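Long-range contacts in vacuolar protein sorting-associated protein 29 (Entamoeba histolytica, PDB 5XCJ), which binds metal ions in a calcineurin-like metallophosphatase fold and probably serves protein transport as a subunit of the retromer complex: residues 1-5 against 30-35; 14-19 against 135-139; 69-73 against 84-89; 147-152 against 163-168. The protein carries 1 engineered substitution. Numbering follows the deposited sequence.

Overall arrangement
Interactions 1 and 4 are backbone-bonded strand pairs of one six-stranded sheet, the first parallel and largely buried, the second antiparallel and more open on the side of the partly exposed residues 163-168. They meet directly, since strands 2-6 and 149-156 are neighbours: V5 N lies 2.8 Å from M151 O. Interaction 3, partly buried and the only one on the five-stranded sheet, has a short antiparallel pair and then side-chain and water bonds beside the metal site. Interaction 2, also partly buried but with an exposed R14-Y139 end, joins two loops without any direct hydrogen bond, relying on cation-pi stacking, apolar contact and one water. It abuts interaction 4, with P19 CG 3.5 Å from L167 CD2.

Interaction 1 of 4, residues 1-5 against 30-35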
loop_
_atom_site.group_PDB
_atom_site.type_symbol
_atom_site.label_atom_id
_atom_site.label_comp_id
_atom_site.label_asym_id
_atom_site.label_seq_id
_atom_site.Cartn_x
_atom_site.Cartn_y
_atom_site.Cartn_z
ATOM N N MET A 1 2.374 -13.167 -10.950
ATOM C CA MET A 1 1.783 -12.665 -9.716
ATOM C C MET A 1 1.558 -11.154 -9.757
ATOM O O MET A 1 2.508 -10.377 -9.781
ATOM C CB MET A 1 2.664 -13.017 -8.516
ATOM C CG MET A 1 2.397 -14.381 -7.901
ATOM S SD MET A 1 0.696 -14.614 -7.367
ATOM C CE MET A 1 0.907 -15.691 -5.958
ATOM N N LEU A 2 0.297 -10.745 -9.769
ATOM C CA LEU A 2 -0.047 -9.332 -9.772
ATOM C C LEU A 2 -0.547 -8.990 -8.382
ATOM O O LEU A 2 -1.487 -9.604 -7.889
ATOM C CB LEU A 2 -1.135 -9.038 -10.797
ATOM C CG LEU A 2 -1.546 -7.576 -10.897
ATOM C CD1 LEU A 2 -0.410 -6.741 -11.452
ATOM C CD2 LEU A 2 -2.779 -7.456 -11.768
ATOM N N VAL A 3 0.096 -8.013 -7.758
ATOM C CA VAL A 3 -0.237 -7.598 -6.403
ATOM C C VAL A 3 -0.709 -6.153 -6.307
ATOM O O VAL A 3 -0.003 -5.230 -6.698
ATOM C CB VAL A 3 0.998 -7.748 -5.503
ATOM C CG1 VAL A 3 0.641 -7.579 -4.041
ATOM C CG2 VAL A 3 1.696 -9.072 -5.770
ATOM N N LEU A 4 -1.907 -5.961 -5.775
ATOM C CA LEU A 4 -2.433 -4.622 -5.613
ATOM C C LEU A 4 -1.982 -4.128 -4.243
ATOM O O LEU A 4 -2.251 -4.775 -3.243
ATOM C CB LEU A 4 -3.963 -4.634 -5.692
ATOM C CG LEU A 4 -4.732 -3.386 -5.259
ATOM C CD1 LEU A 4 -4.451 -2.188 -6.152
ATOM C CD2 LEU A 4 -6.224 -3.657 -5.172
ATOM N N VAL A 5 -1.265 -3.011 -4.211
ATOM C CA VAL A 5 -0.813 -2.430 -2.951
ATOM C C VAL A 5 -1.652 -1.174 -2.726
ATOM O O VAL A 5 -1.561 -0.208 -3.471
ATOM C CB VAL A 5 0.689 -2.101 -2.979
ATOM C CG1 VAL A 5 1.157 -1.584 -1.629
ATOM C CG2 VAL A 5 1.484 -3.327 -3.391
ATOM N N ARG A 30 -6.583 -9.070 -13.283
ATOM C CA ARG A 30 -6.379 -10.420 -12.792
ATOM C C ARG A 30 -5.441 -10.288 -11.602
ATOM O O ARG A 30 -4.320 -10.783 -11.630
ATOM C CB ARG A 30 -5.742 -11.302 -13.864
ATOM C CG ARG A 30 -5.922 -12.789 -13.620
ATOM C CD ARG A 30 -7.326 -13.227 -13.985
ATOM N NE ARG A 30 -7.758 -14.423 -13.267
ATOM C CZ ARG A 30 -8.666 -14.427 -12.296
ATOM N NH1 ARG A 30 -9.253 -13.299 -11.909
ATOM N NH2 ARG A 30 -8.991 -15.565 -11.707
ATOM N N ILE A 31 -5.909 -9.639 -10.547
ATOM C CA ILE A 31 -5.070 -9.425 -9.383
ATOM C C ILE A 31 -5.073 -10.633 -8.459
ATOM O O ILE A 31 -6.095 -11.016 -7.915
ATOM C CB ILE A 31 -5.534 -8.179 -8.605
ATOM C CG1 ILE A 31 -5.443 -6.938 -9.493
ATOM C CG2 ILE A 31 -4.703 -7.992 -7.356
ATOM C CD1 ILE A 31 -6.133 -5.726 -8.925
ATOM N N GLN A 32 -3.927 -11.294 -8.376
ATOM C CA GLN A 32 -3.746 -12.447 -7.505
ATOM C C GLN A 32 -3.749 -12.171 -5.997
ATOM O O GLN A 32 -4.305 -12.936 -5.226
ATOM C CB GLN A 32 -2.476 -13.201 -7.882
ATOM C CG GLN A 32 -2.590 -13.979 -9.182
ATOM C CD GLN A 32 -2.477 -13.087 -10.396
ATOM O OE1 GLN A 32 -1.793 -12.069 -10.366
ATOM N NE2 GLN A 32 -3.152 -13.463 -11.473
ATOM N N THR A 33 -3.094 -11.088 -5.594
ATOM C CA THR A 33 -2.969 -10.746 -4.179
ATOM C C THR A 33 -3.172 -9.256 -3.898
ATOM O O THR A 33 -2.841 -8.410 -4.729
ATOM C CB THR A 33 -1.574 -11.197 -3.665
ATOM O OG1 THR A 33 -1.323 -12.532 -4.093
ATOM C CG2 THR A 33 -1.459 -11.158 -2.149
ATOM N N VAL A 34 -3.713 -8.964 -2.719
ATOM C CA VAL A 34 -3.924 -7.603 -2.277
ATOM C C VAL A 34 -3.173 -7.389 -0.961
ATOM O O VAL A 34 -3.344 -8.153 -0.018
ATOM C CB VAL A 34 -5.418 -7.304 -2.043
ATOM C CG1 VAL A 34 -5.588 -6.076 -1.173
ATOM C CG2 VAL A 34 -6.159 -7.143 -3.362
ATOM N N LEU A 35 -2.310 -6.382 -0.925
ATOM C CA LEU A 35 -1.581 -6.048 0.290
ATOM C C LEU A 35 -2.094 -4.683 0.722
ATOM O O LEU A 35 -1.837 -3.680 0.068
ATOM C CB LEU A 35 -0.076 -6.026 0.034
ATOM C CG LEU A 35 0.479 -7.338 -0.523
ATOM C CD1 LEU A 35 1.998 -7.332 -0.565
ATOM C CD2 LEU A 35 -0.051 -8.537 0.247
#
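Three backbone hydrogen bonds set the register of two parallel strands: T33 N to L2 O (3.2 Å), L4 N to T33 O (2.8 Å) and L35 N to L4 O (2.8 Å). A fourth bond, from L2 N to the side-chain OE1 of Q32 (2.5 Å, 153° at the hydrogen), prolongs the ladder although the Q32 backbone (-69/-41°) is not extended. The strand axes approach to 4.6 Å at 26°, and V3, L4 and V5 pair with T33, V34 and L35. CA-H...O contacts, such as V3 CA to T33 O at 3.2 Å, fill in between. On one face V3 CG1 packs on L35 CG (3.5 Å); on the other, L4 CD2 meets V34 CG2 (3.9 Å) and L4 CB meets I31 CG2 (3.8 Å). Helix 20-28 links the strands in a beta-alpha-beta unit, and strand 149-156 flanks 2-6 on its other edge. The pairing, Q32 and flanking strands thus bond the backbone, while the L4-V34 face is aliphatic and the opposite one includes the T33 hydroxyl.

Interaction 2 of 4, residues 14-19 against 135-139; sequences RSAAIP and ATGAY
T136 and the stacked pair R14 and Y139 organise this contact between two loops that run roughly antiparallel, their end-to-end directions 148° apart. Residues 14-17 are extended (phi -87° to -137°, psi 122° to 141°), whereas 135-137 turn: A135 at -61/-36°, T136 at -100/3° and G137 at the positive phi of 61°. T136, with the most area covered, takes the p rotamer (chi1 60°). Its CG2 lies 3.6 Å from I18 CG1 and 3.5 Å from A17 C, its OG1 is 3.3 Å from A16 CB, and the CA atoms of I18 and T136 are 4.6 Å apart. OG1 itself is hydrogen-bonded to F9 O. At the outer end R14, m at chi1 and t at chi2 and chi3, lays its guanidinium over the face of Y139 (chi1 161°, chi2 86°). CZ of R14 is 3.9 Å from the centroid of the Y139 ring, 17° off the normal, with the planes at 23°: a stacked cation-pi pair. No direct hydrogen bond crosses; one water donates to A17 O (3.1 Å) and T136 O (2.4 Å). A138 lies about 4 Å, side chain to side chain, from H117, a zinc ligand seen in this protein, so the contact borders the metal site. P19, the N-cap of helix 20-28, sets CD 3.5 Å from A135 O, placing the contact between that helix's start and the loop leading to strand 149-156.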
loop_
_atom_site.group_PDB
_atom_site.type_symbol
_atom_site.label_atom_id
_atom_site.label_comp_id
_atom_site.label_asym_id
_atom_site.label_seq_id
_atom_site.Cartn_x
_atom_site.Cartn_y
_atom_site.Cartn_z
ATOM N N ARG A 14 -13.496 12.179 9.017
ATOM C CA ARG A 14 -13.278 12.753 7.695
ATOM C C ARG A 14 -13.743 11.755 6.634
ATOM O O ARG A 14 -13.255 10.636 6.577
ATOM C CB ARG A 14 -11.811 13.140 7.518
ATOM C CG ARG A 14 -11.356 14.195 8.513
ATOM C CD ARG A 14 -9.864 14.460 8.440
ATOM N NE ARG A 14 -9.430 15.363 9.497
ATOM C CZ ARG A 14 -9.475 16.686 9.416
ATOM N NH1 ARG A 14 -9.936 17.266 8.321
ATOM N NH2 ARG A 14 -9.064 17.430 10.429
ATOM N N SER A 15 -14.683 12.170 5.799
ATOM C CA SER A 15 -15.231 11.290 4.775
ATOM C C SER A 15 -14.430 11.309 3.481
ATOM O O SER A 15 -14.153 12.367 2.927
ATOM C CB SER A 15 -16.690 11.655 4.500
ATOM O OG SER A 15 -17.194 10.986 3.367
ATOM N N ALA A 16 -14.039 10.126 3.025
ATOM C CA ALA A 16 -13.291 9.982 1.785
ATOM C C ALA A 16 -13.822 8.814 0.962
ATOM O O ALA A 16 -14.149 7.766 1.503
ATOM C CB ALA A 16 -11.812 9.792 2.068
ATOM N N ALA A 17 -13.884 8.992 -0.350
ATOM C CA ALA A 17 -14.360 7.934 -1.225
ATOM C C ALA A 17 -13.307 7.557 -2.257
ATOM O O ALA A 17 -12.618 8.422 -2.781
ATOM C CB ALA A 17 -15.641 8.350 -1.915
ATOM N N ILE A 18 -13.165 6.265 -2.518
ATOM C CA ILE A 18 -12.218 5.813 -3.521
ATOM C C ILE A 18 -12.747 6.281 -4.867
ATOM O O ILE A 18 -13.917 6.093 -5.168
ATOM C CB ILE A 18 -12.112 4.285 -3.560
ATOM C CG1 ILE A 18 -11.803 3.733 -2.166
ATOM C CG2 ILE A 18 -11.056 3.857 -4.565
ATOM C CD1 ILE A 18 -11.927 2.231 -2.066
ATOM N N PRO A 19 -11.883 6.856 -5.691
ATOM C CA PRO A 19 -12.342 7.348 -6.989
ATOM C C PRO A 19 -12.894 6.197 -7.819
ATOM O O PRO A 19 -12.354 5.100 -7.806
ATOM C CB PRO A 19 -11.066 7.905 -7.618
ATOM C CG PRO A 19 -10.220 8.292 -6.458
ATOM C CD PRO A 19 -10.499 7.264 -5.405
ATOM N N ALA A 135 -5.417 5.697 -0.858
ATOM C CA ALA A 135 -6.278 5.337 -1.978
ATOM C C ALA A 135 -7.310 6.409 -2.267
ATOM O O ALA A 135 -7.677 6.633 -3.410
ATOM C CB ALA A 135 -6.965 4.008 -1.715
ATOM N N THR A 136 -7.798 7.044 -1.215
ATOM C CA THR A 136 -8.804 8.084 -1.339
ATOM C C THR A 136 -8.240 9.494 -1.268
ATOM O O THR A 136 -8.979 10.462 -1.351
ATOM C CB THR A 136 -9.838 7.934 -0.220
ATOM O OG1 THR A 136 -9.177 8.041 1.042
ATOM C CG2 THR A 136 -10.515 6.584 -0.313
ATOM N N GLY A 137 -6.922 9.616 -1.164
ATOM C CA GLY A 137 -6.310 10.924 -1.021
ATOM C C GLY A 137 -6.799 11.608 0.249
ATOM O O GLY A 137 -7.055 12.799 0.275
ATOM N N ALA A 138 -6.874 10.819 1.317
ATOM C CA ALA A 138 -7.361 11.265 2.624
ATOM C C ALA A 138 -6.446 12.265 3.329
ATOM O O ALA A 138 -5.253 12.315 3.080
ATOM C CB ALA A 138 -7.626 10.068 3.520
ATOM N N TYR A 139 -7.031 13.039 4.231
ATOM C CA TYR A 139 -6.297 14.064 4.949
ATOM C C TYR A 139 -5.144 13.500 5.781
ATOM O O TYR A 139 -5.287 12.475 6.436
ATOM C CB TYR A 139 -7.269 14.846 5.857
ATOM C CG TYR A 139 -6.585 15.602 6.968
ATOM C CD1 TYR A 139 -6.082 16.871 6.755
ATOM C CD2 TYR A 139 -6.380 15.021 8.209
ATOM C CE1 TYR A 139 -5.430 17.558 7.752
ATOM C CE2 TYR A 139 -5.730 15.699 9.215
ATOM C CZ TYR A 139 -5.254 16.966 8.980
ATOM O OH TYR A 139 -4.602 17.650 9.972
HETATM O O HOH W 1 -10.700 10.860 -3.028
#

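Interaction 3 of 4, residues 69-73 against 84-89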
loop_
_atom_site.group_PDB
_atom_site.type_symbol
_atom_site.label_atom_id
_atom_site.label_comp_id
_atom_site.label_asym_id
_atom_site.label_seq_id
_atom_site.Cartn_x
_atom_site.Cartn_y
_atom_site.Cartn_z
ATOM N N LEU A 69 -6.682 -8.178 13.380
ATOM C CA LEU A 69 -5.720 -7.577 12.467
ATOM C C LEU A 69 -4.329 -7.520 13.073
ATOM O O LEU A 69 -4.125 -6.910 14.110
ATOM C CB LEU A 69 -6.152 -6.158 12.109
ATOM C CG LEU A 69 -7.275 -5.989 11.089
ATOM C CD1 LEU A 69 -7.334 -4.550 10.598
ATOM C CD2 LEU A 69 -7.103 -6.961 9.933
ATOM N N ASN A 70 -3.386 -8.203 12.437
ATOM C CA ASN A 70 -2.004 -8.198 12.889
ATOM C C ASN A 70 -1.311 -6.893 12.512
ATOM O O ASN A 70 -1.638 -6.277 11.508
ATOM C CB ASN A 70 -1.242 -9.377 12.297
ATOM C CG ASN A 70 -1.548 -10.677 13.004
ATOM O OD1 ASN A 70 -1.990 -10.687 14.150
ATOM N ND2 ASN A 70 -1.313 -11.784 12.322
ATOM N N GLU A 71 -0.388 -6.456 13.355
ATOM C CA GLU A 71 0.380 -5.247 13.101
ATOM C C GLU A 71 1.318 -5.386 11.898
ATOM O O GLU A 71 1.518 -4.442 11.148
ATOM C CB GLU A 71 1.136 -4.803 14.352
ATOM C CG GLU A 71 0.217 -4.550 15.535
ATOM C CD GLU A 71 0.287 -3.132 16.063
ATOM O OE1 GLU A 71 0.131 -2.960 17.277
ATOM O OE2 GLU A 71 0.487 -2.193 15.281
ATOM N N THR A 72 1.916 -6.564 11.752
ATOM C CA THR A 72 2.826 -6.832 10.641
ATOM C C THR A 72 2.531 -8.166 9.961
ATOM O O THR A 72 2.077 -9.106 10.595
ATOM C CB THR A 72 4.304 -6.822 11.091
ATOM O OG1 THR A 72 4.602 -8.030 11.797
ATOM C CG2 THR A 72 4.595 -5.630 11.984
ATOM N N GLU A 73 2.772 -8.230 8.656
ATOM C CA GLU A 73 2.556 -9.454 7.899
ATOM C C GLU A 73 3.679 -9.663 6.891
ATOM O O GLU A 73 4.174 -8.700 6.323
ATOM C CB GLU A 73 1.210 -9.408 7.182
ATOM C CG GLU A 73 0.020 -9.349 8.122
ATOM C CD GLU A 73 -0.258 -10.685 8.779
ATOM O OE1 GLU A 73 0.515 -11.631 8.547
ATOM O OE2 GLU A 73 -1.250 -10.791 9.524
ATOM N N LEU A 84 4.800 -6.187 5.454
ATOM C CA LEU A 84 3.719 -5.218 5.429
ATOM C C LEU A 84 3.298 -4.720 6.805
ATOM O O LEU A 84 3.086 -5.514 7.710
ATOM C CB LEU A 84 2.519 -5.839 4.713
ATOM C CG LEU A 84 1.184 -5.095 4.715
ATOM C CD1 LEU A 84 1.211 -3.988 3.678
ATOM C CD2 LEU A 84 0.040 -6.056 4.448
ATOM N N MET A 85 3.220 -3.407 6.943
ATOM C CA MET A 85 2.745 -2.766 8.161
ATOM C C MET A 85 2.240 -1.358 7.833
ATOM O O MET A 85 2.626 -0.780 6.823
ATOM C CB MET A 85 3.795 -2.802 9.272
ATOM C CG MET A 85 4.678 -1.579 9.393
ATOM S SD MET A 85 5.657 -1.683 10.901
ATOM C CE MET A 85 4.519 -2.511 11.995
ATOM N N HIS A 86 1.392 -0.796 8.684
ATOM C CA HIS A 86 0.840 0.526 8.414
ATOM C C HIS A 86 1.897 1.627 8.343
ATOM O O HIS A 86 1.826 2.501 7.488
ATOM C CB HIS A 86 -0.263 0.896 9.403
ATOM C CG HIS A 86 -0.914 2.205 9.101
ATOM N ND1 HIS A 86 -0.830 3.292 9.944
ATOM C CD2 HIS A 86 -1.649 2.611 8.042
ATOM C CE1 HIS A 86 -1.484 4.307 9.416
ATOM N NE2 HIS A 86 -1.992 3.920 8.262
ATOM N N GLY A 87 2.906 1.548 9.199
ATOM C CA GLY A 87 3.970 2.530 9.209
ATOM C C GLY A 87 3.931 3.655 10.231
ATOM O O GLY A 87 4.872 4.430 10.319
ATOM N N HIS A 88 2.850 3.755 10.994
ATOM C CA HIS A 88 2.768 4.753 12.057
ATOM C C HIS A 88 3.770 4.425 13.173
ATOM O O HIS A 88 4.218 5.304 13.893
ATOM C CB HIS A 88 1.347 4.951 12.598
ATOM C CG HIS A 88 0.780 3.758 13.297
ATOM N ND1 HIS A 88 0.333 2.643 12.624
ATOM C CD2 HIS A 88 0.556 3.518 14.610
ATOM C CE1 HIS A 88 -0.135 1.768 13.491
ATOM N NE2 HIS A 88 -0.002 2.269 14.704
ATOM N N GLN A 89 4.064 3.136 13.309
ATOM C CA GLN A 89 5.003 2.605 14.294
ATOM C C GLN A 89 6.470 2.930 13.999
ATOM O O GLN A 89 7.313 2.849 14.885
ATOM C CB GLN A 89 4.829 1.099 14.469
ATOM C CG GLN A 89 3.387 0.642 14.510
ATOM C CD GLN A 89 2.853 0.330 13.135
ATOM O OE1 GLN A 89 3.284 0.912 12.148
ATOM N NE2 GLN A 89 1.917 -0.597 13.065
HETATM O O HOH W 2 0.237 -2.132 11.055
#
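E73 and L84 satisfy each other's backbone completely: E73 N donates to L84 O (2.9 Å) and L84 N to E73 O (2.7 Å), the mark of an antiparallel hydrogen-bonded pair. L84 O also receives a CA-H...O contact from T72 CA at 3.2 Å. Beyond T72 and M85 the chains separate, and a water bridges the gap, donating to E71 O (2.6 Å) and accepting from H86 N (3.0 Å) and Q89 NE2 (3.0 Å). That same NE2 of Q89 donates to E71 OE2 (3.1 Å, 163°), so this amide nitrogen has two acceptors, while Q89 OE1 takes a weak bond from G87 N (3.0 Å). These bonds close the open end of the beta hairpin formed by strands 72-77 and 80-85, at an edge of the five-stranded sheet. From here 86-89 turns into the metal site: H86 NE2 is hydrogen-bonded to D8, a zinc ligand seen in this protein, and H86 packs on N39, another. H86 ND1 and H88 ND1 share a hydrogen bond of 3.0 Å, its donor unassigned. The carboxylate of E73 is held within its own segment, OE2 accepting from N70 ND2 at 3.0 Å.

Interaction 4 of 4, residues 147-152 against 163-168; sequences VPSFML and YEYTLV
This is an antiparallel strand pairing within the six-stranded sheet, where 149-152 lies between strands 2-6 and 159-168. The axes come within 4.8 Å, their directions 160° apart. Both segments are extended (F150 -160/168°, Y165 -103/129°). F150 pairs with Y165 and L152 with Y163 as hydrogen-bonded pairs: F150 N to Y165 O 2.9 Å, Y165 N to F150 O 2.8 Å, L152 N to Y163 O 3.0 Å and Y163 N to L152 O 2.8 Å. S149-T166 and M151-E164 are the non-hydrogen-bonded pairs, and L167 N to P148 O (2.9 Å) extends the ladder. F150 (chi1 75°, chi2 85°) and Y165 (chi1 -70°, chi2 -88°) hold their rings 16° from parallel but slid apart, centroids 4.9 Å apart; Y165 CB sits over the F150 ring face, 3.7 Å from its centroid, a CH-pi contact. Here L152 CD1 meets Y165 CE2 (3.7 Å), and helix 20-28 covers F150. The strands, 149-156 and 159-168, follow directly in the chain, making a beta hairpin of the metallophosphatase fold.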
loop_
_atom_site.group_PDB
_atom_site.type_symbol
_atom_site.label_atom_id
_atom_site.label_comp_id
_atom_site.label_asym_id
_atom_site.label_seq_id
_atom_site.Cartn_x
_atom_site.Cartn_y
_atom_site.Cartn_z
ATOM N N VAL A 147 -3.108 13.159 -2.776
ATOM C CA VAL A 147 -3.875 12.786 -3.959
ATOM C C VAL A 147 -4.135 11.289 -3.915
ATOM O O VAL A 147 -3.308 10.536 -3.420
ATOM C CB VAL A 147 -3.136 13.121 -5.266
ATOM C CG1 VAL A 147 -3.069 14.623 -5.472
ATOM C CG2 VAL A 147 -1.751 12.488 -5.279
ATOM N N PRO A 148 -5.270 10.846 -4.447
ATOM C CA PRO A 148 -5.575 9.417 -4.407
ATOM C C PRO A 148 -4.486 8.657 -5.145
ATOM O O PRO A 148 -4.090 9.057 -6.231
ATOM C CB PRO A 148 -6.901 9.318 -5.157
ATOM C CG PRO A 148 -7.536 10.643 -4.936
ATOM C CD PRO A 148 -6.416 11.636 -4.928
ATOM N N SER A 149 -3.992 7.597 -4.526
ATOM C CA SER A 149 -2.932 6.802 -5.104
ATOM C C SER A 149 -2.976 5.337 -4.716
ATOM O O SER A 149 -3.531 4.970 -3.694
ATOM C CB SER A 149 -1.587 7.375 -4.668
ATOM O OG SER A 149 -1.336 8.592 -5.332
ATOM N N PHE A 150 -2.387 4.510 -5.573
ATOM C CA PHE A 150 -2.236 3.079 -5.343
ATOM C C PHE A 150 -1.126 2.513 -6.231
ATOM O O PHE A 150 -0.651 3.180 -7.143
ATOM C CB PHE A 150 -3.545 2.299 -5.464
ATOM C CG PHE A 150 -4.009 2.100 -6.871
ATOM C CD1 PHE A 150 -3.532 1.047 -7.622
ATOM C CD2 PHE A 150 -4.928 2.960 -7.434
ATOM C CE1 PHE A 150 -3.963 0.859 -8.914
ATOM C CE2 PHE A 150 -5.359 2.779 -8.727
ATOM C CZ PHE A 150 -4.874 1.727 -9.466
ATOM N N MET A 151 -0.716 1.289 -5.943
ATOM C CA MET A 151 0.338 0.637 -6.703
ATOM C C MET A 151 -0.069 -0.747 -7.168
ATOM O O MET A 151 -0.833 -1.434 -6.507
ATOM C CB MET A 151 1.581 0.457 -5.838
ATOM C CG MET A 151 2.428 1.683 -5.589
ATOM S SD MET A 151 3.838 1.202 -4.568
ATOM C CE MET A 151 4.747 2.739 -4.490
ATOM N N LEU A 152 0.452 -1.141 -8.322
ATOM C CA LEU A 152 0.238 -2.472 -8.847
ATOM C C LEU A 152 1.624 -3.038 -9.096
ATOM O O LEU A 152 2.442 -2.394 -9.741
ATOM C CB LEU A 152 -0.562 -2.450 -10.140
ATOM C CG LEU A 152 -2.065 -2.290 -9.968
ATOM C CD1 LEU A 152 -2.750 -2.294 -11.321
ATOM C CD2 LEU A 152 -2.605 -3.392 -9.076
ATOM N N TYR A 163 3.803 -0.184 -10.846
ATOM C CA TYR A 163 2.946 0.725 -11.587
ATOM C C TYR A 163 2.342 1.688 -10.573
ATOM O O TYR A 163 1.438 1.317 -9.831
ATOM C CB TYR A 163 1.816 -0.024 -12.293
ATOM C CG TYR A 163 2.256 -0.968 -13.383
ATOM C CD1 TYR A 163 2.392 -0.525 -14.686
ATOM C CD2 TYR A 163 2.507 -2.301 -13.115
ATOM C CE1 TYR A 163 2.785 -1.379 -15.693
ATOM C CE2 TYR A 163 2.902 -3.167 -14.116
ATOM C CZ TYR A 163 3.036 -2.698 -15.403
ATOM O OH TYR A 163 3.428 -3.543 -16.410
ATOM N N GLU A 164 2.844 2.911 -10.535
ATOM C CA GLU A 164 2.358 3.922 -9.606
ATOM C C GLU A 164 1.165 4.691 -10.166
ATOM O O GLU A 164 1.318 5.482 -11.086
ATOM C CB GLU A 164 3.465 4.920 -9.268
ATOM C CG GLU A 164 4.813 4.326 -8.908
ATOM C CD GLU A 164 5.849 5.406 -8.635
ATOM O OE1 GLU A 164 5.577 6.573 -8.951
ATOM O OE2 GLU A 164 6.926 5.088 -8.105
ATOM N N TYR A 165 -0.017 4.468 -9.600
ATOM C CA TYR A 165 -1.213 5.161 -10.062
ATOM C C TYR A 165 -1.611 6.290 -9.122
ATOM O O TYR A 165 -1.704 6.088 -7.920
ATOM C CB TYR A 165 -2.396 4.193 -10.211
ATOM C CG TYR A 165 -2.259 3.219 -11.357
ATOM C CD1 TYR A 165 -2.688 3.546 -12.633
ATOM C CD2 TYR A 165 -1.686 1.976 -11.164
ATOM C CE1 TYR A 165 -2.555 2.661 -13.682
ATOM C CE2 TYR A 165 -1.551 1.082 -12.201
ATOM C CZ TYR A 165 -1.982 1.430 -13.461
ATOM O OH TYR A 165 -1.846 0.540 -14.496
ATOM N N THR A 166 -1.815 7.476 -9.686
ATOM C CA THR A 166 -2.237 8.641 -8.925
ATOM C C THR A 166 -3.334 9.403 -9.664
ATOM O O THR A 166 -3.401 9.375 -10.884
ATOM C CB THR A 166 -1.071 9.598 -8.630
ATOM O OG1 THR A 166 -0.494 10.059 -9.854
ATOM C CG2 THR A 166 -0.010 8.905 -7.795
ATOM N N LEU A 167 -4.199 10.073 -8.914
ATOM C CA LEU A 167 -5.251 10.868 -9.519
ATOM C C LEU A 167 -4.898 12.323 -9.263
ATOM O O LEU A 167 -5.014 12.809 -8.147
ATOM C CB LEU A 167 -6.599 10.530 -8.885
ATOM C CG LEU A 167 -7.844 11.301 -9.322
ATOM C CD1 LEU A 167 -8.146 11.068 -10.795
ATOM C CD2 LEU A 167 -9.033 10.941 -8.460
ATOM N N VAL A 168 -4.431 13.008 -10.299
ATOM C CA VAL A 168 -4.046 14.401 -10.171
ATOM C C VAL A 168 -4.842 15.314 -11.090
ATOM O O VAL A 168 -4.929 15.080 -12.287
ATOM C CB VAL A 168 -2.558 14.606 -10.474
ATOM C CG1 VAL A 168 -2.182 16.066 -10.284
ATOM C CG2 VAL A 168 -1.709 13.693 -9.610
#